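Local coordinates for protein glycerol dehydrogenase (Bacillus coagulans, PDB 6CSJ) that probably oxidises glycerol to dihydroxyacetone with NAD+ and, in this double-mutant form of the polyol dehydrogenase, has acquired D-lactate dehydrogenase activity, at residues N258-L263 and V307-L312; E320-V325 and A350-A355; S19-Y24 and F149-T154; S9-G14 and A236-S241. The protein carries 2 engineered substitutions. One frame throughout, in Å; residues are numbered along the deposited sequence.

Contact 1: residues N258-L263 and V307-L312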
loop_
_atom_site.group_PDB
_atom_site.type_symbol
_atom_site.label_atom_id
_atom_site.label_comp_id
_atom_site.label_asym_id
_atom_site.label_seq_id
_atom_site.Cartn_x
_atom_site.Cartn_y
_atom_site.Cartn_z
ATOM N N ASN A 258 8.264 9.241 -4.457
ATOM C CA ASN A 258 8.483 9.134 -5.906
ATOM C C ASN A 258 9.794 9.770 -6.328
ATOM O O ASN A 258 10.547 9.178 -7.098
ATOM C CB ASN A 258 7.338 9.772 -6.700
ATOM C CG ASN A 258 6.035 8.999 -6.576
ATOM O OD1 ASN A 258 5.993 7.908 -6.023
ATOM N ND2 ASN A 258 4.959 9.578 -7.088
ATOM N N GLY A 259 10.070 10.964 -5.811
ATOM C CA GLY A 259 11.325 11.657 -6.091
ATOM C C GLY A 259 12.590 10.913 -5.676
ATOM O O GLY A 259 13.637 11.059 -6.309
ATOM N N LEU A 260 12.499 10.118 -4.610
ATOM C CA LEU A 260 13.646 9.349 -4.126
ATOM C C LEU A 260 14.144 8.272 -5.103
ATOM O O LEU A 260 15.263 7.775 -4.936
ATOM C CB LEU A 260 13.351 8.738 -2.746
ATOM C CG LEU A 260 13.395 9.784 -1.585
ATOM C CD1 LEU A 260 12.724 9.266 -0.348
ATOM C CD2 LEU A 260 14.814 10.157 -1.217
ATOM N N THR A 261 13.336 7.934 -6.128
ATOM C CA THR A 261 13.753 6.983 -7.181
ATOM C C THR A 261 15.058 7.422 -7.882
ATOM O O THR A 261 15.825 6.592 -8.343
ATOM C CB THR A 261 12.654 6.767 -8.239
ATOM O OG1 THR A 261 12.990 5.614 -9.000
ATOM C CG2 THR A 261 12.561 7.954 -9.168
ATOM N N VAL A 262 15.282 8.735 -7.948
ATOM C CA VAL A 262 16.530 9.340 -8.436
ATOM C C VAL A 262 17.767 8.797 -7.709
ATOM O O VAL A 262 18.812 8.629 -8.324
ATOM C CB VAL A 262 16.489 10.886 -8.277
ATOM C CG1 VAL A 262 17.862 11.523 -8.508
ATOM C CG2 VAL A 262 15.445 11.508 -9.204
ATOM N N LEU A 263 17.659 8.574 -6.403
ATOM C CA LEU A 263 18.744 7.977 -5.620
ATOM C C LEU A 263 18.733 6.442 -5.750
ATOM O O LEU A 263 17.901 5.758 -5.147
ATOM C CB LEU A 263 18.638 8.407 -4.156
ATOM C CG LEU A 263 18.695 9.911 -3.897
ATOM C CD1 LEU A 263 18.471 10.222 -2.433
ATOM C CD2 LEU A 263 20.046 10.492 -4.337
ATOM N N VAL A 307 14.575 6.997 9.491
ATOM C CA VAL A 307 14.387 8.437 9.772
ATOM C C VAL A 307 15.532 9.328 9.228
ATOM O O VAL A 307 15.598 10.511 9.544
ATOM C CB VAL A 307 14.192 8.702 11.281
ATOM C CG1 VAL A 307 12.965 7.972 11.788
ATOM C CG2 VAL A 307 15.432 8.310 12.099
ATOM N N THR A 308 16.421 8.758 8.418
ATOM C CA THR A 308 17.466 9.512 7.735
ATOM C C THR A 308 17.629 8.970 6.315
ATOM O O THR A 308 17.139 7.885 5.991
ATOM C CB THR A 308 18.820 9.398 8.463
ATOM O OG1 THR A 308 19.306 8.050 8.381
ATOM C CG2 THR A 308 18.702 9.802 9.912
ATOM N N LEU A 309 18.332 9.737 5.488
ATOM C CA LEU A 309 18.754 9.276 4.164
ATOM C C LEU A 309 19.738 8.114 4.276
ATOM O O LEU A 309 19.698 7.193 3.464
ATOM C CB LEU A 309 19.355 10.432 3.353
ATOM C CG LEU A 309 18.332 11.490 2.941
ATOM C CD1 LEU A 309 19.045 12.740 2.438
ATOM C CD2 LEU A 309 17.368 10.949 1.886
ATOM N N GLY A 310 20.600 8.153 5.289
ATOM C CA GLY A 310 21.463 7.021 5.645
ATOM C C GLY A 310 20.705 5.719 5.828
ATOM O O GLY A 310 21.096 4.695 5.272
ATOM N N ASP A 311 19.597 5.763 6.571
ATOM C CA ASP A 311 18.758 4.572 6.792
ATOM C C ASP A 311 18.161 4.007 5.485
ATOM O O ASP A 311 17.788 2.834 5.437
ATOM C CB ASP A 311 17.612 4.856 7.782
ATOM C CG ASP A 311 18.091 5.185 9.196
ATOM O OD1 ASP A 311 19.279 4.953 9.524
ATOM O OD2 ASP A 311 17.259 5.673 9.996
ATOM N N LEU A 312 18.046 4.845 4.450
ATOM C CA LEU A 312 17.651 4.415 3.105
ATOM C C LEU A 312 18.820 3.968 2.208
ATOM O O LEU A 312 18.598 3.700 1.032
ATOM C CB LEU A 312 16.892 5.537 2.391
ATOM C CG LEU A 312 15.682 6.132 3.096
ATOM C CD1 LEU A 312 15.100 7.228 2.203
ATOM C CD2 LEU A 312 14.633 5.070 3.406
#
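Leu-260 lies in the run 260-262, which keeps helical phi and psi and follows on helix 252-259, and it faces Leu-309 and Leu-312 in the loop between helices 290-303 and 319-329, itself bent into a helix-like turn at 309-311. The side chain of Leu-260 carries the contact. Its CG stands anti to the carbonyl carbon (chi1 -75°), which sends the isobutyl fork toward the loop, and each methyl finds its own leucine. CD1 meets CD1 of Leu-312 at 4.0 Å, the two side chains crossing at about a right angle, while CD2 reaches CD2 of Leu-309 at 4.1 Å on a more slanting approach. All three leucines are buried within the helical part of the protein.

The loop that presents Leu-309 and Leu-312 is fastened by its own polar groups. Thr-308 OG1 accepts from Asp-311 N at 2.9 Å in an ST motif, and the anti lone pair of Asp-311 OD2 takes the N-H of Val-307 at 3.0 Å in a nearly straight bond (167°). Lys-363, on helix 345-365, forms a salt bridge with Asp-311 OD1, and Asp-356 of that helix accepts from Leu-309 N. Because the touching groups are methyls alone, the join gains its stability from burial and dispersion rather than direction, and the placing of Leu-309 and Leu-312 probably owes much to the polar bonds that shape their loop.

Contact 2: residues E320-V325 and A350-A355; sequences EKLRKV and AAIVTA
Leu-322 and Val-325, on one side of helix 319-329, pack against Ile-352 and Val-353 of helix 345-365. Leu-322 has its CG anti to the carbonyl carbon (chi1 -72°) and splits its methyls between two neighbours: CD1 lies 4.1 Å from CG2 of Val-353, which it meets at about a right angle, and CD2 rests more loosely against CG2 of Ile-352, 4.3 Å away. One turn of chain further along, Val-325 offers the methyl that stands opposite its backbone N, and this CG1 touches the CD1 end of Ile-352 at 3.9 Å. Ile-352 is thus used at two places, the branch methyl for Leu-322 and the outstretched delta methyl for Val-325. The two helices belong to the C-terminal helical region of this iron-containing alcohol dehydrogenase family member. Their short segments approach to 10.3 Å between axes and run at 122° to each other, a wide separation that the side chains fill by meeting through their methyl ends. Leu-322 also touches Leu-309 of the neighbouring loop, and Ala-351 and Ala-355 turn to helix 271-285.

Within helix 345-365, Thr-354 OG1 donates to Ala-350 O at 2.7 Å, tilted 26° from the carbonyl plane, and Thr-354 N binds the same oxygen from the opposite face. On helix 319-329, Arg-323 forms salt bridges with Glu-319 and Asp-346 and a cation-pi contact with Tyr-349.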
loop_
_atom_site.group_PDB
_atom_site.type_symbol
_atom_site.label_atom_id
_atom_site.label_comp_id
_atom_site.label_asym_id
_atom_site.label_seq_id
_atom_site.Cartn_x
_atom_site.Cartn_y
_atom_site.Cartn_z
ATOM N N GLU A 320 23.597 17.898 -5.878
ATOM C CA GLU A 320 23.049 17.768 -7.235
ATOM C C GLU A 320 21.955 16.689 -7.293
ATOM O O GLU A 320 20.885 16.908 -7.873
ATOM C CB GLU A 320 24.162 17.466 -8.239
ATOM C CG GLU A 320 23.745 17.582 -9.703
ATOM C CD GLU A 320 24.941 17.546 -10.653
ATOM O OE1 GLU A 320 25.757 16.607 -10.553
ATOM O OE2 GLU A 320 25.079 18.453 -11.513
ATOM N N LYS A 321 22.227 15.542 -6.674
ATOM C CA LYS A 321 21.273 14.435 -6.636
ATOM C C LYS A 321 20.015 14.793 -5.846
ATOM O O LYS A 321 18.890 14.526 -6.288
ATOM C CB LYS A 321 21.921 13.187 -6.030
ATOM C CG LYS A 321 23.046 12.579 -6.856
ATOM C CD LYS A 321 22.551 11.705 -7.997
ATOM C CE LYS A 321 23.737 11.191 -8.780
ATOM N NZ LYS A 321 24.707 10.393 -7.963
ATOM N N LEU A 322 20.210 15.405 -4.678
ATOM C CA LEU A 322 19.083 15.797 -3.826
ATOM C C LEU A 322 18.212 16.887 -4.442
ATOM O O LEU A 322 17.008 16.889 -4.221
ATOM C CB LEU A 322 19.574 16.171 -2.420
ATOM C CG LEU A 322 20.032 14.960 -1.593
ATOM C CD1 LEU A 322 20.795 15.392 -0.360
ATOM C CD2 LEU A 322 18.846 14.102 -1.197
ATOM N N ARG A 323 18.806 17.783 -5.237
ATOM C CA ARG A 323 18.029 18.744 -6.049
ATOM C C ARG A 323 17.116 18.016 -7.031
ATOM O O ARG A 323 15.959 18.404 -7.209
ATOM C CB ARG A 323 18.937 19.685 -6.855
ATOM C CG ARG A 323 19.787 20.642 -6.046
ATOM C CD ARG A 323 19.125 21.972 -5.795
ATOM N NE ARG A 323 19.821 22.692 -4.724
ATOM C CZ ARG A 323 19.287 23.631 -3.937
ATOM N NH1 ARG A 323 18.010 24.013 -4.069
ATOM N NH2 ARG A 323 20.045 24.191 -3.000
ATOM N N LYS A 324 17.650 16.982 -7.687
ATOM C CA LYS A 324 16.860 16.190 -8.640
ATOM C C LYS A 324 15.695 15.483 -7.937
ATOM O O LYS A 324 14.574 15.444 -8.478
ATOM C CB LYS A 324 17.726 15.175 -9.391
ATOM C CG LYS A 324 18.715 15.759 -10.388
ATOM C CD LYS A 324 19.689 14.663 -10.842
ATOM C CE LYS A 324 21.013 15.196 -11.408
ATOM N NZ LYS A 324 20.774 15.827 -12.732
ATOM N N VAL A 325 15.957 14.954 -6.736
ATOM C CA VAL A 325 14.898 14.371 -5.896
ATOM C C VAL A 325 13.772 15.392 -5.658
ATOM O O VAL A 325 12.592 15.081 -5.838
ATOM C CB VAL A 325 15.443 13.865 -4.534
ATOM C CG1 VAL A 325 14.309 13.456 -3.603
ATOM C CG2 VAL A 325 16.405 12.692 -4.714
ATOM N N ALA A 350 14.893 21.757 1.085
ATOM C CA ALA A 350 15.090 22.150 2.484
ATOM C C ALA A 350 14.424 21.173 3.458
ATOM O O ALA A 350 15.024 20.801 4.475
ATOM C CB ALA A 350 14.580 23.564 2.723
ATOM N N ALA A 351 13.197 20.756 3.137
ATOM C CA ALA A 351 12.468 19.772 3.959
ATOM C C ALA A 351 13.177 18.401 4.037
ATOM O O ALA A 351 13.277 17.807 5.111
ATOM C CB ALA A 351 11.042 19.607 3.456
ATOM N N ILE A 352 13.683 17.929 2.905
ATOM C CA ILE A 352 14.344 16.625 2.829
ATOM C C ILE A 352 15.651 16.613 3.627
ATOM O O ILE A 352 15.866 15.726 4.465
ATOM C CB ILE A 352 14.559 16.189 1.349
ATOM C CG1 ILE A 352 13.191 15.888 0.713
ATOM C CG2 ILE A 352 15.470 14.958 1.241
ATOM C CD1 ILE A 352 13.188 15.874 -0.802
ATOM N N VAL A 353 16.511 17.592 3.378
ATOM C CA VAL A 353 17.818 17.637 4.041
ATOM C C VAL A 353 17.637 17.888 5.543
ATOM O O VAL A 353 18.356 17.310 6.367
ATOM C CB VAL A 353 18.753 18.683 3.392
ATOM C CG1 VAL A 353 20.050 18.856 4.187
ATOM C CG2 VAL A 353 19.062 18.268 1.964
ATOM N N THR A 354 16.664 18.730 5.891
ATOM C CA THR A 354 16.381 19.023 7.295
ATOM C C THR A 354 15.721 17.824 7.997
ATOM O O THR A 354 16.003 17.567 9.175
ATOM C CB THR A 354 15.552 20.321 7.439
ATOM O OG1 THR A 354 16.267 21.401 6.813
ATOM C CG2 THR A 354 15.292 20.667 8.909
ATOM N N ALA A 355 14.881 17.074 7.283
ATOM C CA ALA A 355 14.347 15.818 7.823
ATOM C C ALA A 355 15.475 14.850 8.186
ATOM O O ALA A 355 15.462 14.241 9.265
ATOM C CB ALA A 355 13.385 15.173 6.835
#

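Contact 3: residues S19-Y24 and F149-T154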
loop_
_atom_site.group_PDB
_atom_site.type_symbol
_atom_site.label_atom_id
_atom_site.label_comp_id
_atom_site.label_asym_id
_atom_site.label_seq_id
_atom_site.Cartn_x
_atom_site.Cartn_y
_atom_site.Cartn_z
ATOM N N SER A 19 -8.972 -20.775 3.574
ATOM C CA SER A 19 -9.670 -22.058 3.692
ATOM C C SER A 19 -11.175 -21.921 3.455
ATOM O O SER A 19 -11.837 -22.922 3.245
ATOM C CB SER A 19 -9.432 -22.698 5.070
ATOM O OG SER A 19 -10.274 -22.104 6.054
ATOM N N ARG A 20 -11.710 -20.700 3.517
ATOM C CA ARG A 20 -13.105 -20.414 3.158
ATOM C C ARG A 20 -13.219 -19.639 1.838
ATOM O O ARG A 20 -14.267 -19.023 1.571
ATOM C CB ARG A 20 -13.791 -19.616 4.283
ATOM C CG ARG A 20 -14.022 -20.403 5.562
ATOM C CD ARG A 20 -14.439 -19.511 6.729
ATOM N NE ARG A 20 -13.736 -19.892 7.968
ATOM C CZ ARG A 20 -12.577 -19.391 8.421
ATOM N NH1 ARG A 20 -11.911 -18.457 7.768
ATOM N NH2 ARG A 20 -12.070 -19.862 9.553
ATOM N N LEU A 21 -12.182 -19.685 0.993
ATOM C CA LEU A 21 -12.184 -18.914 -0.251
ATOM C C LEU A 21 -13.388 -19.252 -1.126
ATOM O O LEU A 21 -14.007 -18.346 -1.695
ATOM C CB LEU A 21 -10.889 -19.116 -1.043
ATOM C CG LEU A 21 -10.772 -18.368 -2.384
ATOM C CD1 LEU A 21 -11.010 -16.867 -2.214
ATOM C CD2 LEU A 21 -9.414 -18.616 -3.015
ATOM N N SER A 22 -13.716 -20.546 -1.209
ATOM C CA SER A 22 -14.870 -21.025 -1.981
ATOM C C SER A 22 -16.193 -20.446 -1.501
ATOM O O SER A 22 -17.058 -20.157 -2.311
ATOM C CB SER A 22 -14.939 -22.562 -1.983
ATOM O OG SER A 22 -15.272 -23.076 -0.715
ATOM N N ALA A 23 -16.352 -20.260 -0.196
ATOM C CA ALA A 23 -17.561 -19.608 0.333
ATOM C C ALA A 23 -17.690 -18.161 -0.177
ATOM O O ALA A 23 -18.802 -17.712 -0.488
ATOM C CB ALA A 23 -17.576 -19.646 1.851
ATOM N N TYR A 24 -16.558 -17.455 -0.283
ATOM C CA TYR A 24 -16.551 -16.067 -0.777
ATOM C C TYR A 24 -16.724 -15.971 -2.306
ATOM O O TYR A 24 -17.558 -15.182 -2.771
ATOM C CB TYR A 24 -15.299 -15.310 -0.292
ATOM C CG TYR A 24 -15.212 -15.237 1.226
ATOM C CD1 TYR A 24 -16.203 -14.592 1.967
ATOM C CD2 TYR A 24 -14.155 -15.841 1.924
ATOM C CE1 TYR A 24 -16.148 -14.539 3.356
ATOM C CE2 TYR A 24 -14.092 -15.796 3.314
ATOM C CZ TYR A 24 -15.101 -15.155 4.026
ATOM O OH TYR A 24 -15.040 -15.097 5.403
ATOM N N PHE A 149 -14.092 -7.697 -3.211
ATOM C CA PHE A 149 -13.709 -8.171 -1.877
ATOM C C PHE A 149 -12.199 -8.043 -1.708
ATOM O O PHE A 149 -11.441 -8.323 -2.635
ATOM C CB PHE A 149 -14.016 -9.664 -1.613
ATOM C CG PHE A 149 -15.471 -10.076 -1.693
ATOM C CD1 PHE A 149 -16.530 -9.168 -1.757
ATOM C CD2 PHE A 149 -15.782 -11.441 -1.642
ATOM C CE1 PHE A 149 -17.850 -9.611 -1.831
ATOM C CE2 PHE A 149 -17.101 -11.884 -1.705
ATOM C CZ PHE A 149 -18.134 -10.966 -1.801
ATOM N N VAL A 150 -11.785 -7.653 -0.503
ATOM C CA VAL A 150 -10.415 -7.791 -0.050
ATOM C C VAL A 150 -10.432 -8.794 1.111
ATOM O O VAL A 150 -11.218 -8.628 2.046
ATOM C CB VAL A 150 -9.838 -6.442 0.416
ATOM C CG1 VAL A 150 -8.393 -6.600 0.876
ATOM C CG2 VAL A 150 -9.954 -5.419 -0.707
ATOM N N ILE A 151 -9.579 -9.821 1.040
ATOM C CA ILE A 151 -9.523 -10.883 2.046
ATOM C C ILE A 151 -8.124 -10.983 2.652
ATOM O O ILE A 151 -7.163 -11.218 1.926
ATOM C CB ILE A 151 -9.939 -12.251 1.452
ATOM C CG1 ILE A 151 -11.423 -12.200 1.047
ATOM C CG2 ILE A 151 -9.701 -13.384 2.466
ATOM C CD1 ILE A 151 -11.935 -13.450 0.374
ATOM N N MET A 152 -8.027 -10.828 3.978
ATOM C CA MET A 152 -6.750 -10.863 4.694
ATOM C C MET A 152 -6.668 -12.125 5.571
ATOM O O MET A 152 -7.299 -12.206 6.634
ATOM C CB MET A 152 -6.577 -9.606 5.569
ATOM C CG MET A 152 -6.770 -8.275 4.863
ATOM S SD MET A 152 -5.754 -8.024 3.391
ATOM C CE MET A 152 -4.142 -7.678 4.095
ATOM N N ASP A 153 -5.901 -13.110 5.105
ATOM C CA ASP A 153 -5.629 -14.323 5.874
ATOM C C ASP A 153 -4.447 -14.016 6.770
ATOM O O ASP A 153 -3.294 -14.047 6.330
ATOM C CB ASP A 153 -5.327 -15.506 4.945
ATOM C CG ASP A 153 -5.327 -16.855 5.671
ATOM O OD1 ASP A 153 -4.797 -16.957 6.801
ATOM O OD2 ASP A 153 -5.870 -17.817 5.092
ATOM N N THR A 154 -4.737 -13.702 8.029
ATOM C CA THR A 154 -3.715 -13.212 8.949
ATOM C C THR A 154 -2.682 -14.279 9.300
ATOM O O THR A 154 -1.539 -13.948 9.608
ATOM C CB THR A 154 -4.349 -12.645 10.225
ATOM O OG1 THR A 154 -5.171 -13.632 10.841
ATOM C CG2 THR A 154 -5.203 -11.453 9.874
#
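Tyr-24 lies against Ile-151 and Phe-149 where helix 21-28 covers one face of the Rossmann-like parallel sheet. The helix belongs to the connection from strand 10-14 to strand 32-36, and strand 149-153 runs beneath it. With its CG anti to the carbonyl carbon (chi1 -60°), Tyr-24 leans toward the strand, and the delta methyl of Ile-151 approaches its ring obliquely. That methyl, CD1, is 3.6 Å from Tyr-24 CD2 and 3.8 Å from Tyr-24 CG. The same methyl is also neighbour to Leu-21, whose CD1 stands 4.4 Å from Ile-151 CD1, so the isoleucine tip rests against Tyr-24 and, more loosely, Leu-21.

At its far end the tyrosine hydroxyl is hydrogen-bonded to Glu-17 OE1, the carboxylate oxygen that also holds Arg-20 in a salt bridge; this bond probably helps to hold the ring in place. Where the strand ends, Asp-153 caps the following helix by accepting from Val-156 N, and binds the backbone N atoms of Asp-16 and Leu-18.

Phe-149 meets the base of Tyr-24 rather than its ring: Phe-149 CE2 is 4.1 Å from Tyr-24 CB, and the Tyr-24 carbonyl oxygen lies at the edge of the phenyl ring, near its plane, 3.5 Å from CE2.

Contact 4: residues S9-G14 and A236-S241; sequences SKFIQG and ANTYLS
Phe-11 presses one face of its ring onto the start of the Tyr-239 side chain, and this is the tight part of the contact. Tyr-239 CB sits 3.8 Å from the centroid of the Phe-11 ring and only 1° off the ring normal, a CH-pi contact placed squarely over the middle of the face. Nearby, Phe-11 CB comes within 3.5 Å of Tyr-239 CD1. The two rings themselves are oblique, their planes at 44° and their centroids 5.2 Å apart. With CG opposite the backbone N (chi1 167°), Phe-11 extends from the strand to the helix, where its CE2 also reaches CG2 of buried Thr-238 at 3.9 Å.

Strand 10-14 is the outermost strand on its side of the parallel sheet of the Rossmann-like domain, whereas helix 228-248 belongs to the helical domain, so the phenylalanine spans the junction of the two. A wider pi-type turn at 236-240 shapes the helix here, Ser-241 N bonding to Ala-236 O at 2.9 Å. An alanine at Phe-11 is likely to leave Tyr-239 CB and the Thr-238 methyl without the ring they pack on, opening a gap between strand and helix.

The periphery is looser. Both aromatic residues are partly exposed, and the Tyr-239 hydroxyl is hydrogen-bonded to Ser-7 OG. The Gln-13 side chain makes no contact with segment 236-241; its NE2 donates instead to Glu-231 O, an earlier residue of the same helix. The CB of Lys-10 is directed away from segment 236-241, and its side chain touches Arg-27 of helix 21-28.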
loop_
_atom_site.group_PDB
_atom_site.type_symbol
_atom_site.label_atom_id
_atom_site.label_comp_id
_atom_site.label_asym_id
_atom_site.label_seq_id
_atom_site.Cartn_x
_atom_site.Cartn_y
_atom_site.Cartn_z
ATOM N N SER A 9 -16.309 -3.532 -1.643
ATOM C CA SER A 9 -17.660 -3.874 -1.216
ATOM C C SER A 9 -17.629 -4.638 0.113
ATOM O O SER A 9 -18.526 -4.478 0.935
ATOM C CB SER A 9 -18.395 -4.673 -2.283
ATOM O OG SER A 9 -19.758 -4.804 -1.910
ATOM N N LYS A 10 -16.597 -5.460 0.306
ATOM C CA LYS A 10 -16.369 -6.156 1.566
ATOM C C LYS A 10 -14.875 -6.227 1.857
ATOM O O LYS A 10 -14.078 -6.483 0.950
ATOM C CB LYS A 10 -16.931 -7.581 1.531
ATOM C CG LYS A 10 -18.393 -7.702 1.131
ATOM C CD LYS A 10 -18.948 -9.067 1.499
ATOM C CE LYS A 10 -20.266 -9.362 0.799
ATOM N NZ LYS A 10 -21.357 -8.381 1.035
ATOM N N PHE A 11 -14.508 -5.986 3.118
ATOM C CA PHE A 11 -13.148 -6.215 3.593
ATOM C C PHE A 11 -13.252 -7.247 4.715
ATOM O O PHE A 11 -13.965 -7.029 5.697
ATOM C CB PHE A 11 -12.467 -4.913 4.046
ATOM C CG PHE A 11 -11.203 -5.132 4.824
ATOM C CD1 PHE A 11 -11.252 -5.244 6.197
ATOM C CD2 PHE A 11 -9.964 -5.244 4.192
ATOM C CE1 PHE A 11 -10.099 -5.488 6.940
ATOM C CE2 PHE A 11 -8.809 -5.442 4.918
ATOM C CZ PHE A 11 -8.873 -5.573 6.295
ATOM N N ILE A 12 -12.526 -8.356 4.554
ATOM C CA ILE A 12 -12.709 -9.575 5.351
ATOM C C ILE A 12 -11.358 -9.989 5.925
ATOM O O ILE A 12 -10.391 -10.152 5.173
ATOM C CB ILE A 12 -13.256 -10.697 4.447
ATOM C CG1 ILE A 12 -14.669 -10.357 3.962
ATOM C CG2 ILE A 12 -13.247 -12.060 5.147
ATOM C CD1 ILE A 12 -14.963 -10.914 2.590
ATOM N N GLN A 13 -11.286 -10.164 7.242
ATOM C CA GLN A 13 -10.010 -10.428 7.904
ATOM C C GLN A 13 -10.149 -11.462 9.015
ATOM O O GLN A 13 -11.091 -11.414 9.807
ATOM C CB GLN A 13 -9.438 -9.121 8.469
ATOM C CG GLN A 13 -8.096 -9.270 9.179
ATOM C CD GLN A 13 -7.572 -7.969 9.740
ATOM O OE1 GLN A 13 -7.718 -6.916 9.131
ATOM N NE2 GLN A 13 -6.950 -8.038 10.907
ATOM N N GLY A 14 -9.178 -12.362 9.086
ATOM C CA GLY A 14 -9.158 -13.409 10.091
ATOM C C GLY A 14 -8.119 -14.473 9.772
ATOM O O GLY A 14 -7.625 -14.539 8.644
ATOM N N ALA A 236 -5.225 -1.756 9.996
ATOM C CA ALA A 236 -4.737 -0.383 9.816
ATOM C C ALA A 236 -3.888 -0.190 8.549
ATOM O O ALA A 236 -4.082 0.776 7.804
ATOM C CB ALA A 236 -3.965 0.066 11.049
ATOM N N ASN A 237 -2.960 -1.117 8.320
ATOM C CA ASN A 237 -2.110 -1.124 7.128
ATOM C C ASN A 237 -2.879 -1.261 5.815
ATOM O O ASN A 237 -2.385 -0.831 4.774
ATOM C CB ASN A 237 -1.082 -2.258 7.198
ATOM C CG ASN A 237 0.037 -1.986 8.191
ATOM O OD1 ASN A 237 -0.009 -1.018 8.954
ATOM N ND2 ASN A 237 1.056 -2.852 8.188
ATOM N N THR A 238 -4.069 -1.858 5.858
ATOM C CA THR A 238 -4.802 -2.217 4.648
ATOM C C THR A 238 -6.099 -1.421 4.488
ATOM O O THR A 238 -6.215 -0.604 3.575
ATOM C CB THR A 238 -5.077 -3.730 4.622
ATOM O OG1 THR A 238 -3.864 -4.431 4.926
ATOM C CG2 THR A 238 -5.563 -4.168 3.244
ATOM N N TYR A 239 -7.074 -1.631 5.355
ATOM C CA TYR A 239 -8.346 -0.939 5.176
ATOM C C TYR A 239 -8.240 0.536 5.559
ATOM O O TYR A 239 -8.497 1.401 4.734
ATOM C CB TYR A 239 -9.475 -1.604 5.955
ATOM C CG TYR A 239 -10.841 -1.082 5.560
ATOM C CD1 TYR A 239 -11.461 -1.552 4.411
ATOM C CD2 TYR A 239 -11.508 -0.116 6.308
ATOM C CE1 TYR A 239 -12.690 -1.077 3.993
ATOM C CE2 TYR A 239 -12.770 0.351 5.903
ATOM C CZ TYR A 239 -13.344 -0.139 4.735
ATOM O OH TYR A 239 -14.569 0.291 4.286
ATOM N N LEU A 240 -7.843 0.807 6.800
ATOM C CA LEU A 240 -7.829 2.174 7.331
ATOM C C LEU A 240 -6.938 3.092 6.492
ATOM O O LEU A 240 -7.363 4.187 6.099
ATOM C CB LEU A 240 -7.339 2.209 8.782
ATOM C CG LEU A 240 -8.037 1.364 9.844
ATOM C CD1 LEU A 240 -7.443 1.644 11.222
ATOM C CD2 LEU A 240 -9.539 1.616 9.827
ATOM N N SER A 241 -5.710 2.639 6.237
ATOM C CA SER A 241 -4.760 3.381 5.414
ATOM C C SER A 241 -5.191 3.443 3.937
ATOM O O SER A 241 -4.947 4.446 3.267
ATOM C CB SER A 241 -3.372 2.744 5.505
ATOM O OG SER A 241 -2.433 3.450 4.717
#

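In the fold
The four contacts form two pairs on opposite sides of the chain's centre. Contacts 1 and 2 touch in the helical region, where Leu-263 packs on Lys-321 and Val-325; both rest on aliphatic methyls, contact 1 joining the region of helix 252-259 to a loop and contact 2 two crossing helices. Contacts 3 and 4 share the parallel sheet: strands 149-153 and 10-14 are neighbours in it, and Met-152 touches both Phe-11 and Thr-238. Here aromatic rings join the chemistry. Contacts 1, 2 and 3 are buried, whereas contact 4, at the sheet's outer strand, is partly open. Contacts 2 and 3 are farthest apart, about 43 Å between centres.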